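MxaA (Stigmatella aurantiaca, PDB 4W4T) probably releases the finished myxalamid chain from the PKS-NRPS assembly line by NADPH-dependent reduction to a primary alcohol, through this terminal reductase domain. Local coordinates at residues L59-T64 with R171-L176; A69-E74 with A293-S298; R98-L103 with W109-A114; G245-H250 with D288-A293; W256-L261 with S408-R413. One frame throughout, in Å; residues are numbered along the deposited sequence.

Contact 1: residues L59-T64 with R171-L176; sequences LLTGAT and REILRL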
# COMPACT_ATOMS: atom_id res chain seq x y z
N LEU A 59 -19.73 28.97 -4.82
CA LEU A 59 -18.73 28.25 -4.04
C LEU A 59 -18.31 26.97 -4.75
O LEU A 59 -19.14 26.12 -5.06
CB LEU A 59 -19.26 27.92 -2.65
CG LEU A 59 -18.28 27.08 -1.80
CD1 LEU A 59 -17.04 27.86 -1.43
CD2 LEU A 59 -18.97 26.51 -0.56
N LEU A 60 -17.01 26.84 -4.99
CA LEU A 60 -16.46 25.62 -5.58
C LEU A 60 -15.62 24.87 -4.57
O LEU A 60 -14.71 25.43 -3.96
CB LEU A 60 -15.61 25.94 -6.82
CG LEU A 60 -14.92 24.76 -7.52
CD1 LEU A 60 -15.94 23.73 -8.01
CD2 LEU A 60 -14.05 25.27 -8.67
N THR A 61 -15.92 23.60 -4.36
CA THR A 61 -15.01 22.76 -3.61
C THR A 61 -14.20 21.92 -4.60
O THR A 61 -14.71 21.49 -5.65
CB THR A 61 -15.75 21.84 -2.58
OG1 THR A 61 -16.64 20.96 -3.25
CG2 THR A 61 -16.55 22.67 -1.59
N GLY A 62 -12.94 21.69 -4.27
CA GLY A 62 -12.11 20.79 -5.04
C GLY A 62 -11.27 21.50 -6.09
O GLY A 62 -10.76 20.84 -7.00
N ALA A 63 -11.10 22.81 -5.95
CA ALA A 63 -10.31 23.58 -6.91
C ALA A 63 -8.84 23.15 -7.00
O ALA A 63 -8.16 23.49 -7.98
CB ALA A 63 -10.38 25.07 -6.58
N THR A 64 -8.35 22.41 -6.02
CA THR A 64 -6.95 21.99 -6.05
C THR A 64 -6.75 20.58 -6.64
O THR A 64 -5.63 20.07 -6.66
CB THR A 64 -6.29 22.02 -4.64
OG1 THR A 64 -6.96 21.11 -3.77
CG2 THR A 64 -6.35 23.44 -4.04
N ARG A 171 -22.43 16.49 3.98
CA ARG A 171 -23.41 16.96 4.97
C ARG A 171 -23.25 18.45 5.27
O ARG A 171 -24.23 19.20 5.31
CB ARG A 171 -23.28 16.15 6.27
CG ARG A 171 -24.34 16.52 7.31
CD ARG A 171 -24.04 15.92 8.69
NE ARG A 171 -22.81 16.44 9.29
CZ ARG A 171 -22.25 15.95 10.39
NH1 ARG A 171 -22.81 14.92 11.02
NH2 ARG A 171 -21.13 16.48 10.87
N GLU A 172 -22.01 18.90 5.46
CA GLU A 172 -21.78 20.30 5.82
C GLU A 172 -22.09 21.23 4.64
O GLU A 172 -22.53 22.36 4.83
CB GLU A 172 -20.33 20.49 6.30
CG GLU A 172 -20.03 19.71 7.59
CD GLU A 172 -21.00 20.06 8.72
OE1 GLU A 172 -20.82 21.12 9.37
OE2 GLU A 172 -21.94 19.28 8.97
N ILE A 173 -21.85 20.75 3.43
CA ILE A 173 -22.21 21.49 2.22
C ILE A 173 -23.72 21.64 2.15
O ILE A 173 -24.24 22.71 1.82
CB ILE A 173 -21.68 20.77 0.94
CG1 ILE A 173 -20.17 21.01 0.78
CG2 ILE A 173 -22.46 21.20 -0.33
CD1 ILE A 173 -19.80 22.49 0.52
N LEU A 174 -24.43 20.57 2.48
CA LEU A 174 -25.90 20.64 2.51
C LEU A 174 -26.37 21.61 3.59
O LEU A 174 -27.35 22.32 3.41
CB LEU A 174 -26.52 19.27 2.73
CG LEU A 174 -26.30 18.30 1.56
CD1 LEU A 174 -26.76 16.88 1.92
CD2 LEU A 174 -27.02 18.81 0.30
N ARG A 175 -25.66 21.62 4.70
CA ARG A 175 -25.94 22.58 5.77
C ARG A 175 -25.82 24.03 5.28
O ARG A 175 -26.67 24.86 5.54
CB ARG A 175 -24.97 22.34 6.94
CG ARG A 175 -25.42 22.95 8.23
CD ARG A 175 -24.41 22.69 9.36
NE ARG A 175 -24.12 21.27 9.58
CZ ARG A 175 -24.96 20.41 10.17
NH1 ARG A 175 -26.16 20.81 10.57
NH2 ARG A 175 -24.60 19.15 10.35
N LEU A 176 -24.73 24.32 4.58
CA LEU A 176 -24.51 25.65 4.03
C LEU A 176 -25.58 26.00 3.00
O LEU A 176 -26.08 27.13 2.94
CB LEU A 176 -23.11 25.74 3.41
CG LEU A 176 -22.74 27.06 2.74
CD1 LEU A 176 -22.58 28.16 3.79
CD2 LEU A 176 -21.47 26.91 1.91

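Contact 2: residues A69-E74 with A293-S298; sequences AFLLEE and AIVDLS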
# COMPACT_ATOMS: atom_id res chain seq x y z
N ALA A 69 -9.71 21.81 -11.29
CA ALA A 69 -8.99 22.83 -12.05
C ALA A 69 -9.76 23.23 -13.31
O ALA A 69 -9.92 24.41 -13.61
CB ALA A 69 -7.60 22.33 -12.42
N PHE A 70 -10.25 22.23 -14.05
CA PHE A 70 -10.96 22.49 -15.29
C PHE A 70 -12.32 23.09 -15.02
O PHE A 70 -12.76 23.99 -15.72
CB PHE A 70 -11.06 21.19 -16.11
CG PHE A 70 -9.73 20.70 -16.60
CD1 PHE A 70 -8.91 19.95 -15.77
CD2 PHE A 70 -9.29 21.02 -17.87
CE1 PHE A 70 -7.67 19.51 -16.21
CE2 PHE A 70 -8.06 20.59 -18.32
CZ PHE A 70 -7.24 19.83 -17.50
N LEU A 71 -12.99 22.59 -13.98
CA LEU A 71 -14.26 23.16 -13.55
C LEU A 71 -14.08 24.64 -13.18
O LEU A 71 -14.90 25.48 -13.54
CB LEU A 71 -14.81 22.36 -12.37
CG LEU A 71 -16.30 22.39 -12.03
CD1 LEU A 71 -17.16 22.25 -13.28
CD2 LEU A 71 -16.60 21.25 -11.04
N LEU A 72 -13.01 24.96 -12.48
CA LEU A 72 -12.80 26.36 -12.11
C LEU A 72 -12.60 27.22 -13.35
O LEU A 72 -13.25 28.26 -13.51
CB LEU A 72 -11.60 26.50 -11.18
CG LEU A 72 -11.26 27.95 -10.83
CD1 LEU A 72 -12.49 28.71 -10.33
CD2 LEU A 72 -10.13 27.99 -9.82
N GLU A 73 -11.73 26.77 -14.24
CA GLU A 73 -11.42 27.56 -15.43
C GLU A 73 -12.67 27.69 -16.30
O GLU A 73 -12.97 28.77 -16.83
CB GLU A 73 -10.23 26.93 -16.16
CG GLU A 73 -9.61 27.79 -17.26
CD GLU A 73 -10.36 27.68 -18.56
OE1 GLU A 73 -11.13 26.71 -18.71
OE2 GLU A 73 -10.18 28.56 -19.44
N GLU A 74 -13.46 26.62 -16.38
CA GLU A 74 -14.69 26.67 -17.14
C GLU A 74 -15.74 27.60 -16.51
O GLU A 74 -16.47 28.29 -17.23
CB GLU A 74 -15.26 25.26 -17.29
CG GLU A 74 -16.47 25.18 -18.21
CD GLU A 74 -16.21 24.34 -19.44
OE1 GLU A 74 -15.30 23.47 -19.40
OE2 GLU A 74 -16.91 24.54 -20.45
N ALA A 293 -19.63 19.54 -19.49
CA ALA A 293 -20.97 19.00 -19.27
C ALA A 293 -21.51 19.40 -17.90
O ALA A 293 -22.69 19.73 -17.78
CB ALA A 293 -21.00 17.48 -19.42
N ILE A 294 -20.67 19.34 -16.88
CA ILE A 294 -21.08 19.78 -15.55
C ILE A 294 -21.63 21.20 -15.62
O ILE A 294 -22.74 21.47 -15.15
CB ILE A 294 -19.92 19.73 -14.55
CG1 ILE A 294 -19.54 18.28 -14.24
CG2 ILE A 294 -20.31 20.48 -13.25
CD1 ILE A 294 -18.28 18.16 -13.39
N VAL A 295 -20.86 22.10 -16.20
CA VAL A 295 -21.26 23.50 -16.24
C VAL A 295 -22.50 23.67 -17.11
O VAL A 295 -23.45 24.31 -16.70
CB VAL A 295 -20.12 24.42 -16.72
CG1 VAL A 295 -20.63 25.85 -16.93
CG2 VAL A 295 -18.98 24.40 -15.72
N ASP A 296 -22.54 23.06 -18.27
CA ASP A 296 -23.69 23.12 -19.14
C ASP A 296 -24.94 22.63 -18.46
O ASP A 296 -25.91 23.28 -18.48
CB ASP A 296 -23.44 22.32 -20.43
CG ASP A 296 -22.65 23.10 -21.45
OD1 ASP A 296 -22.48 24.28 -21.33
OD2 ASP A 296 -22.23 22.54 -22.42
N LEU A 297 -24.88 21.47 -17.85
CA LEU A 297 -26.06 20.89 -17.21
C LEU A 297 -26.49 21.72 -16.01
O LEU A 297 -27.68 21.84 -15.73
CB LEU A 297 -25.79 19.45 -16.77
CG LEU A 297 -25.64 18.45 -17.92
CD1 LEU A 297 -24.92 17.19 -17.43
CD2 LEU A 297 -27.02 18.10 -18.49
N SER A 298 -25.52 22.29 -15.30
CA SER A 298 -25.83 23.06 -14.10
C SER A 298 -26.64 24.31 -14.44
O SER A 298 -27.27 24.91 -13.57
CB SER A 298 -24.56 23.47 -13.36
OG SER A 298 -23.85 24.48 -14.06

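Contact 3: residues R98-L103 with W109-A114; sequences RIRKNL and WNEALA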
# COMPACT_ATOMS: atom_id res chain seq x y z
N ARG A 98 -2.02 28.14 -4.15
CA ARG A 98 -2.32 26.73 -4.39
C ARG A 98 -3.26 26.59 -5.59
O ARG A 98 -3.00 25.80 -6.49
CB ARG A 98 -2.95 26.09 -3.15
CG ARG A 98 -2.02 25.99 -1.95
CD ARG A 98 -2.57 25.01 -0.91
NE ARG A 98 -2.60 23.64 -1.42
CZ ARG A 98 -3.54 22.74 -1.13
NH1 ARG A 98 -4.55 23.07 -0.33
NH2 ARG A 98 -3.48 21.53 -1.64
N ILE A 99 -4.33 27.37 -5.61
CA ILE A 99 -5.27 27.32 -6.71
C ILE A 99 -4.57 27.68 -8.02
O ILE A 99 -4.70 26.96 -9.02
CB ILE A 99 -6.45 28.24 -6.45
CG1 ILE A 99 -7.21 27.73 -5.23
CG2 ILE A 99 -7.36 28.29 -7.65
CD1 ILE A 99 -8.14 28.76 -4.62
N ARG A 100 -3.81 28.77 -8.02
CA ARG A 100 -3.11 29.18 -9.24
C ARG A 100 -2.14 28.11 -9.74
O ARG A 100 -2.13 27.79 -10.93
CB ARG A 100 -2.35 30.49 -9.02
CG ARG A 100 -1.73 31.03 -10.30
CD ARG A 100 -0.83 32.23 -10.05
NE ARG A 100 0.28 31.88 -9.17
CZ ARG A 100 0.38 32.27 -7.90
NH1 ARG A 100 -0.55 33.04 -7.35
NH2 ARG A 100 1.43 31.88 -7.18
N LYS A 101 -1.34 27.56 -8.84
CA LYS A 101 -0.35 26.56 -9.22
C LYS A 101 -1.01 25.31 -9.81
O LYS A 101 -0.51 24.73 -10.78
CB LYS A 101 0.54 26.18 -8.03
CG LYS A 101 1.58 27.24 -7.67
CD LYS A 101 2.51 26.77 -6.55
CE LYS A 101 3.48 27.87 -6.13
NZ LYS A 101 4.31 28.37 -7.26
N ASN A 102 -2.13 24.90 -9.21
CA ASN A 102 -2.86 23.75 -9.72
C ASN A 102 -3.28 24.00 -11.16
O ASN A 102 -3.08 23.15 -12.02
CB ASN A 102 -4.10 23.45 -8.86
CG ASN A 102 -4.78 22.14 -9.25
OD1 ASN A 102 -4.12 21.12 -9.41
ND2 ASN A 102 -6.10 22.16 -9.39
N LEU A 103 -3.85 25.17 -11.43
CA LEU A 103 -4.30 25.47 -12.78
C LEU A 103 -3.12 25.59 -13.74
O LEU A 103 -3.21 25.16 -14.89
CB LEU A 103 -5.16 26.73 -12.81
CG LEU A 103 -6.67 26.45 -12.66
CD1 LEU A 103 -7.00 25.94 -11.26
CD2 LEU A 103 -7.53 27.66 -13.01
N TRP A 109 -4.01 28.30 -16.48
CA TRP A 109 -3.89 29.61 -15.86
C TRP A 109 -3.69 30.75 -16.85
O TRP A 109 -2.88 30.67 -17.78
CB TRP A 109 -2.76 29.64 -14.84
CG TRP A 109 -2.71 30.97 -14.16
CD1 TRP A 109 -1.80 31.97 -14.37
CD2 TRP A 109 -3.65 31.46 -13.20
NE1 TRP A 109 -2.11 33.05 -13.58
CE2 TRP A 109 -3.24 32.77 -12.85
CE3 TRP A 109 -4.79 30.93 -12.60
CZ2 TRP A 109 -3.93 33.54 -11.92
CZ3 TRP A 109 -5.47 31.70 -11.68
CH2 TRP A 109 -5.04 32.99 -11.35
N ASN A 110 -4.46 31.82 -16.63
CA ASN A 110 -4.17 33.14 -17.19
C ASN A 110 -4.53 34.20 -16.14
O ASN A 110 -5.51 34.05 -15.43
CB ASN A 110 -4.93 33.39 -18.48
CG ASN A 110 -6.43 33.38 -18.30
OD1 ASN A 110 -7.01 34.40 -17.93
ND2 ASN A 110 -7.06 32.23 -18.54
N GLU A 111 -3.75 35.27 -16.08
CA GLU A 111 -3.87 36.20 -14.95
C GLU A 111 -5.21 36.94 -14.90
O GLU A 111 -5.56 37.50 -13.86
CB GLU A 111 -2.71 37.19 -14.95
CG GLU A 111 -1.53 36.70 -14.12
CD GLU A 111 -1.84 36.68 -12.62
OE1 GLU A 111 -2.67 37.50 -12.17
OE2 GLU A 111 -1.25 35.84 -11.90
N ALA A 112 -5.97 36.91 -15.99
CA ALA A 112 -7.31 37.50 -15.96
C ALA A 112 -8.28 36.68 -15.10
O ALA A 112 -9.42 37.10 -14.86
CB ALA A 112 -7.85 37.66 -17.37
N LEU A 113 -7.84 35.50 -14.66
CA LEU A 113 -8.65 34.65 -13.78
C LEU A 113 -8.64 35.16 -12.34
O LEU A 113 -9.60 34.96 -11.60
CB LEU A 113 -8.14 33.21 -13.79
CG LEU A 113 -8.24 32.41 -15.09
CD1 LEU A 113 -7.58 31.05 -14.89
CD2 LEU A 113 -9.68 32.27 -15.54
N ALA A 114 -7.52 35.78 -11.96
CA ALA A 114 -7.26 36.15 -10.57
C ALA A 114 -8.36 36.98 -9.90
O ALA A 114 -8.75 36.68 -8.78
CB ALA A 114 -5.92 36.87 -10.46

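Contact 4: residues G245-H250 with D288-A293; sequences GRVTGH and DYVSSA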
# COMPACT_ATOMS: atom_id res chain seq x y z
N GLY A 245 -17.63 9.25 -15.20
CA GLY A 245 -17.02 7.93 -15.31
C GLY A 245 -15.55 7.99 -14.97
O GLY A 245 -15.13 8.64 -14.02
N ARG A 246 -14.74 7.29 -15.76
CA ARG A 246 -13.30 7.30 -15.59
C ARG A 246 -12.74 8.53 -16.30
O ARG A 246 -12.68 8.58 -17.53
CB ARG A 246 -12.68 6.02 -16.14
CG ARG A 246 -11.17 6.03 -16.16
CD ARG A 246 -10.62 4.71 -16.72
NE ARG A 246 -10.87 3.58 -15.83
CZ ARG A 246 -11.64 2.54 -16.15
NH1 ARG A 246 -12.23 2.49 -17.33
NH2 ARG A 246 -11.81 1.54 -15.28
N VAL A 247 -12.34 9.53 -15.51
CA VAL A 247 -11.99 10.83 -16.06
C VAL A 247 -10.53 10.85 -16.51
O VAL A 247 -9.63 10.70 -15.69
CB VAL A 247 -12.24 11.95 -15.02
CG1 VAL A 247 -11.77 13.30 -15.56
CG2 VAL A 247 -13.71 11.99 -14.63
N THR A 248 -10.32 11.04 -17.81
CA THR A 248 -8.98 10.95 -18.38
C THR A 248 -8.48 12.31 -18.88
O THR A 248 -9.15 13.32 -18.68
CB THR A 248 -8.94 9.91 -19.54
OG1 THR A 248 -9.85 10.30 -20.57
CG2 THR A 248 -9.35 8.53 -19.01
N GLY A 249 -7.32 12.32 -19.53
CA GLY A 249 -6.66 13.56 -19.91
C GLY A 249 -7.48 14.51 -20.77
O GLY A 249 -8.46 14.11 -21.40
N HIS A 250 -7.08 15.78 -20.79
CA HIS A 250 -7.68 16.75 -21.69
C HIS A 250 -7.45 16.33 -23.15
O HIS A 250 -6.33 16.02 -23.50
CB HIS A 250 -7.09 18.14 -21.44
CG HIS A 250 -7.82 19.24 -22.15
ND1 HIS A 250 -7.61 19.53 -23.48
CD2 HIS A 250 -8.74 20.12 -21.71
CE1 HIS A 250 -8.38 20.55 -23.83
NE2 HIS A 250 -9.08 20.92 -22.77
N ASP A 288 -12.07 17.50 -20.28
CA ASP A 288 -12.70 18.68 -20.89
C ASP A 288 -14.18 18.43 -21.20
O ASP A 288 -15.00 19.35 -21.12
CB ASP A 288 -11.96 19.17 -22.15
CG ASP A 288 -11.54 18.04 -23.11
OD1 ASP A 288 -11.08 16.99 -22.63
OD2 ASP A 288 -11.64 18.25 -24.34
N TYR A 289 -14.56 17.19 -21.47
CA TYR A 289 -15.98 16.88 -21.62
C TYR A 289 -16.71 16.90 -20.27
O TYR A 289 -17.82 17.43 -20.18
CB TYR A 289 -16.18 15.53 -22.29
CG TYR A 289 -17.62 15.07 -22.28
CD1 TYR A 289 -18.58 15.73 -23.05
CD2 TYR A 289 -18.02 14.00 -21.50
CE1 TYR A 289 -19.89 15.32 -23.04
CE2 TYR A 289 -19.33 13.57 -21.49
CZ TYR A 289 -20.26 14.24 -22.25
OH TYR A 289 -21.56 13.82 -22.23
N VAL A 290 -16.12 16.29 -19.24
CA VAL A 290 -16.78 16.25 -17.94
C VAL A 290 -16.99 17.66 -17.42
O VAL A 290 -18.10 18.02 -17.01
CB VAL A 290 -15.97 15.44 -16.92
CG1 VAL A 290 -16.69 15.42 -15.60
CG2 VAL A 290 -15.75 14.02 -17.44
N SER A 291 -15.95 18.49 -17.46
CA SER A 291 -16.09 19.84 -16.91
C SER A 291 -17.09 20.65 -17.73
O SER A 291 -17.92 21.35 -17.15
CB SER A 291 -14.75 20.57 -16.83
OG SER A 291 -14.13 20.72 -18.10
N SER A 292 -17.05 20.56 -19.06
CA SER A 292 -18.01 21.32 -19.86
C SER A 292 -19.43 20.85 -19.62
O SER A 292 -20.35 21.66 -19.56
CB SER A 292 -17.70 21.24 -21.36
OG SER A 292 -16.55 22.01 -21.67
N ALA A 293 -19.63 19.54 -19.49
CA ALA A 293 -20.97 19.00 -19.27
C ALA A 293 -21.51 19.40 -17.90
O ALA A 293 -22.69 19.73 -17.78
CB ALA A 293 -21.00 17.48 -19.42

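Contact 5: residues W256-L261 with S408-R413; sequences WNTDDL and SSLVHR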
# COMPACT_ATOMS: atom_id res chain seq x y z
N TRP A 256 -3.04 15.79 -17.84
CA TRP A 256 -3.49 14.63 -17.09
C TRP A 256 -2.61 14.42 -15.88
O TRP A 256 -1.39 14.31 -15.98
CB TRP A 256 -3.45 13.38 -17.96
CG TRP A 256 -4.31 12.23 -17.51
CD1 TRP A 256 -5.04 12.13 -16.36
CD2 TRP A 256 -4.51 11.01 -18.22
NE1 TRP A 256 -5.69 10.92 -16.32
CE2 TRP A 256 -5.38 10.21 -17.45
CE3 TRP A 256 -4.04 10.51 -19.44
CZ2 TRP A 256 -5.78 8.94 -17.87
CZ3 TRP A 256 -4.44 9.26 -19.85
CH2 TRP A 256 -5.31 8.48 -19.06
N ASN A 257 -3.25 14.37 -14.73
CA ASN A 257 -2.58 14.13 -13.47
C ASN A 257 -1.91 12.74 -13.42
O ASN A 257 -2.60 11.74 -13.43
CB ASN A 257 -3.61 14.31 -12.36
CG ASN A 257 -3.17 13.73 -11.08
OD1 ASN A 257 -2.07 14.02 -10.60
ND2 ASN A 257 -3.99 12.86 -10.52
N THR A 258 -0.58 12.68 -13.37
CA THR A 258 0.13 11.39 -13.57
C THR A 258 0.11 10.41 -12.39
O THR A 258 0.50 9.26 -12.54
CB THR A 258 1.62 11.59 -13.93
OG1 THR A 258 2.31 12.22 -12.85
CG2 THR A 258 1.77 12.41 -15.22
N ASP A 259 -0.32 10.86 -11.22
CA ASP A 259 -0.49 9.98 -10.07
C ASP A 259 -1.84 9.22 -10.17
O ASP A 259 -2.16 8.35 -9.36
CB ASP A 259 -0.38 10.80 -8.78
CG ASP A 259 -0.99 10.11 -7.58
OD1 ASP A 259 -0.38 9.15 -7.07
OD2 ASP A 259 -2.12 10.51 -7.17
N ASP A 260 -2.62 9.56 -11.19
CA ASP A 260 -3.85 8.84 -11.53
C ASP A 260 -3.60 7.35 -11.75
O ASP A 260 -2.63 6.97 -12.40
CB ASP A 260 -4.47 9.44 -12.78
CG ASP A 260 -5.86 8.92 -13.07
OD1 ASP A 260 -6.04 7.69 -13.22
OD2 ASP A 260 -6.80 9.75 -13.16
N LEU A 261 -4.49 6.51 -11.24
CA LEU A 261 -4.36 5.07 -11.38
C LEU A 261 -4.27 4.57 -12.83
O LEU A 261 -3.54 3.63 -13.13
CB LEU A 261 -5.54 4.39 -10.68
CG LEU A 261 -5.58 2.87 -10.71
CD1 LEU A 261 -4.27 2.33 -10.17
CD2 LEU A 261 -6.75 2.36 -9.88
N SER A 408 1.85 11.51 -25.81
CA SER A 408 2.82 12.56 -26.14
C SER A 408 3.07 13.50 -24.95
O SER A 408 4.21 13.87 -24.66
CB SER A 408 2.35 13.39 -27.35
OG SER A 408 2.10 12.56 -28.49
N SER A 409 1.99 13.84 -24.25
CA SER A 409 2.07 14.67 -23.05
C SER A 409 2.84 13.97 -21.93
O SER A 409 3.69 14.57 -21.27
CB SER A 409 0.67 15.06 -22.58
OG SER A 409 0.73 15.83 -21.38
N LEU A 410 2.55 12.69 -21.71
CA LEU A 410 3.25 11.92 -20.69
C LEU A 410 4.74 11.81 -20.98
O LEU A 410 5.55 11.84 -20.06
CB LEU A 410 2.64 10.53 -20.54
CG LEU A 410 1.18 10.56 -20.08
CD1 LEU A 410 0.58 9.17 -20.10
CD2 LEU A 410 1.09 11.19 -18.69
N VAL A 411 5.09 11.66 -22.26
CA VAL A 411 6.50 11.63 -22.64
C VAL A 411 7.13 13.00 -22.40
O VAL A 411 8.21 13.10 -21.82
CB VAL A 411 6.70 11.21 -24.12
CG1 VAL A 411 8.14 11.44 -24.55
CG2 VAL A 411 6.33 9.76 -24.31
N HIS A 412 6.44 14.06 -22.82
CA HIS A 412 6.98 15.41 -22.72
C HIS A 412 7.23 15.79 -21.27
O HIS A 412 8.19 16.51 -20.95
CB HIS A 412 6.02 16.41 -23.37
CG HIS A 412 6.47 17.84 -23.26
ND1 HIS A 412 7.51 18.35 -24.00
CD2 HIS A 412 6.02 18.86 -22.49
CE1 HIS A 412 7.68 19.63 -23.70
NE2 HIS A 412 6.78 19.96 -22.78
N ARG A 413 6.37 15.30 -20.38
CA ARG A 413 6.48 15.61 -18.96
C ARG A 413 7.37 14.63 -18.22
O ARG A 413 7.52 14.72 -17.01
CB ARG A 413 5.08 15.65 -18.34
CG ARG A 413 4.24 16.78 -18.88
CD ARG A 413 2.91 16.89 -18.16
NE ARG A 413 1.90 16.07 -18.81
CZ ARG A 413 1.02 15.32 -18.16
NH1 ARG A 413 1.04 15.26 -16.82
NH2 ARG A 413 0.12 14.62 -18.84

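Contact 1: residues L59-T64 with R171-L176
L59 and T61 meet I173 and L176 through methyl groups alone; the flat groups of the pair sit on another face of the helix. There the R175 guanidinium has the E172 carboxylate and CZ of R171 at its edge, in plane. R175 grips side-on: NE and NH2 both bond E172 OE2, each at 3.0 Å. R171 NE bonds the same oxygen from its anti side, and E172 OE1 takes the backbone N of L128. This network holds the carboxylate at both oxygens.

Towards the strand, the L176 and L59 side chains cross at a slant, CD2 to CD2, at 3.5 Å. I173 CD1 meets T61 CG2 tip to tip at 3.9 Å. The arrangement belongs to a Rossmann fold. Strand 57-61 lies in the parallel sheet and helix 159-177 covers it; strand residues 59-61 and helix residues 171-176 are antiparallel (179°), with axes 12.0 Å apart. T61 starts the TGxxGxxG dinucleotide-binding sequence, which includes the NADPH-binding T64. With chi1 at 61°, OG1 sits between backbone N and carbonyl carbon, which leaves CG2 anti to the carbonyl carbon and facing I173; OG1 bonds H148 ND1 and the backbone N of G150. L176 also packs on F136 and L139.

Contact 2: residues A69-E74 with A293-S298
L71 reaches I294 and V295 because its CG is anti to the backbone N (chi1 -158°), which carries CD1 to the other helix. I294 has CG1 beside the backbone N (chi1 -70°), which leaves CG2 anti to it and facing L71. The L71 and I294 side chains cross at about a right angle, with CD1 to CG2 at 3.6 Å. L71 CD1 also lies 3.7 Å from V295 CG2, and these two side chains run past each other in opposite directions. One turn on, E74 CG lies against the same V295 methyl at 3.6 Å.

E74 thus packs with its aliphatic part. Its chain bends at CG, and the carboxylate is held by bonds to S291 and S292 and by a salt bridge to R78. R78 also pairs with D296 OD1, 5.6 Å from E74 OE2, so its charge probably offsets that of both acids. S298 OG returns to the carbonyl O of V295 at 2.7 Å and also bonds Y147 OH.

Segments 69-74 and 293-298 cross at -48°, their axes 10.2 Å apart. Helix 66-78 follows the glycine-rich turn and carries the NADPH-binding L67, as the first helix of a Rossmann fold does; helix 287-298 packs beside it.

Contact 3: residues R98-L103 with W109-A114
R100 lies over one face of the W109 indole. Its CG stands above the centre of the six-membered ring, 3.5 Å from the centroid and 15° off the normal, a CH-pi contact. CD follows, 3.7 Å from W109 CE2. The guanidinium is turned 76° from the ring plane, so the aliphatic part of the arginine does the covering. L103 comes to the edge of the ring, with CB 4.2 Å from W109 CE3. Its CD2 meets L113 CD1 at 3.9 Å.

The next shell positions these groups. W109 CG is anti to the backbone N (chi1 -177°), which swings the indole back against the helix, one face to R100 CG. E111 sits at the ring edge, and W109 NE1 makes a weak bond of 3.4 Å to E111 OE2. R100 NH1 bonds N97 OD1, which holds the guanidinium back toward its own helix. An alanine in place of W109 is likely to uncover the R100 methylenes and L103 CB, and to cost E111 its weak partner.

Further out, W109 packs on I117, L113 on C76 and L103 on A69. The contact closes the turn between helix 92-105 and strand 117-121, one helix-to-strand return of the Rossmann fold. That helix carries the NADPH-binding R98, whose NH1 bonds the carbonyl O of R88, another NADPH-binding residue.

Contact 4: residues G245-H250 with D288-A293
H250 and D288 are stacked. The carboxylate lies over one face of the imidazole with the two planes 25° apart. D288 CG is above the ring centre, 3.7 Å from its plane, and CB comes within 3.4 Å of H250 CD2. D288 CG sits between its backbone N and carbonyl carbon (chi1 44°), which lays the acid back over the histidine. OD1 reaches 3.5 Å from H250 CA.

The second meeting point is apolar. V247 CG2 touches V290 CG2 at 4.0 Å, and the two side chains cross at a slant. V247 also packs on F66 and V290 on L67, both NADPH-binding residues. The end of strand 239-248 is thereby joined to helix 287-298 beside the cofactor site of the Rossmann fold.

The stacked pair has other polar partners: H250 ND1 accepts from the backbone N atoms of R252 and T253, and D288 OD2 bonds S251 OG. A leucine in place of H250 would probably leave those two amides without their acceptor and D288 without its flat partner. The two amides at ND1 would probably favour a neutral ring with its proton on NE2; the carboxylate, OD2 4.0 Å from NE2, is stacked on the face without a salt bridge.

Contact 5: residues W256-L261 with S408-R413
The backbones come nearest at T258 and L410, CA to CA 7.8 Å, where a type I turn from N257 to D260 faces the last turn of helix 400-412. R413, just past that helix, carries the polar part. Its NH1 bonds the carbonyl O of W256 at 2.7 Å, with an N-H...O angle of 147°. NH2 adds a weak bond to the same oxygen. The guanidinium is also held from its own helix. NE and NH2 take S409 OG side-on, in the guanidinium plane, at 2.8 and 2.9 Å. The chain bends at chi3 (-90°), which turns the NE and NH2 edge of the group toward S409. Three bonds and a weak fourth limit its rotation.

T258 CG2 packs on L410 CD2 at 3.7 Å and also lies 3.3 Å from R413 NH1. The T258 side chain runs past both partners in the opposite direction.

W256 meets the rings of Y406 and of F66, an NADPH-binding residue. D260 ends the turn as N-cap of helix 261-272, its OD1 bonding the backbone N of V262. The contact ties this loop, after strand 239-248 of the Rossmann unit, to the last helix, 400-412.

In the fold
All five contacts reach the NADPH site or its neighbours, though no cofactor is bound to this chain. Contact 1 brings T64 and contact 3 brings R98; N102 ND2 probably hydrogen-bonds A63 O at 2.8 Å. Contact 2 touches contact 1 through L60 CD2 and L72 CB at 3.7 Å, and contact 3 through L72 CD2 and I99 CG2 at 3.5 Å. Contacts 2 and 4 share A293 and helix 287-298, centres about 10 Å apart. F70 CE2 also packs 3.5 Å from H250 CD2. Contact 5 joins through the W256 side chain, about 4 Å from that of F66; its centre is about 28 Å from that of contact 1. W256 CD2 lies 3.4 Å from G249 N of contact 4.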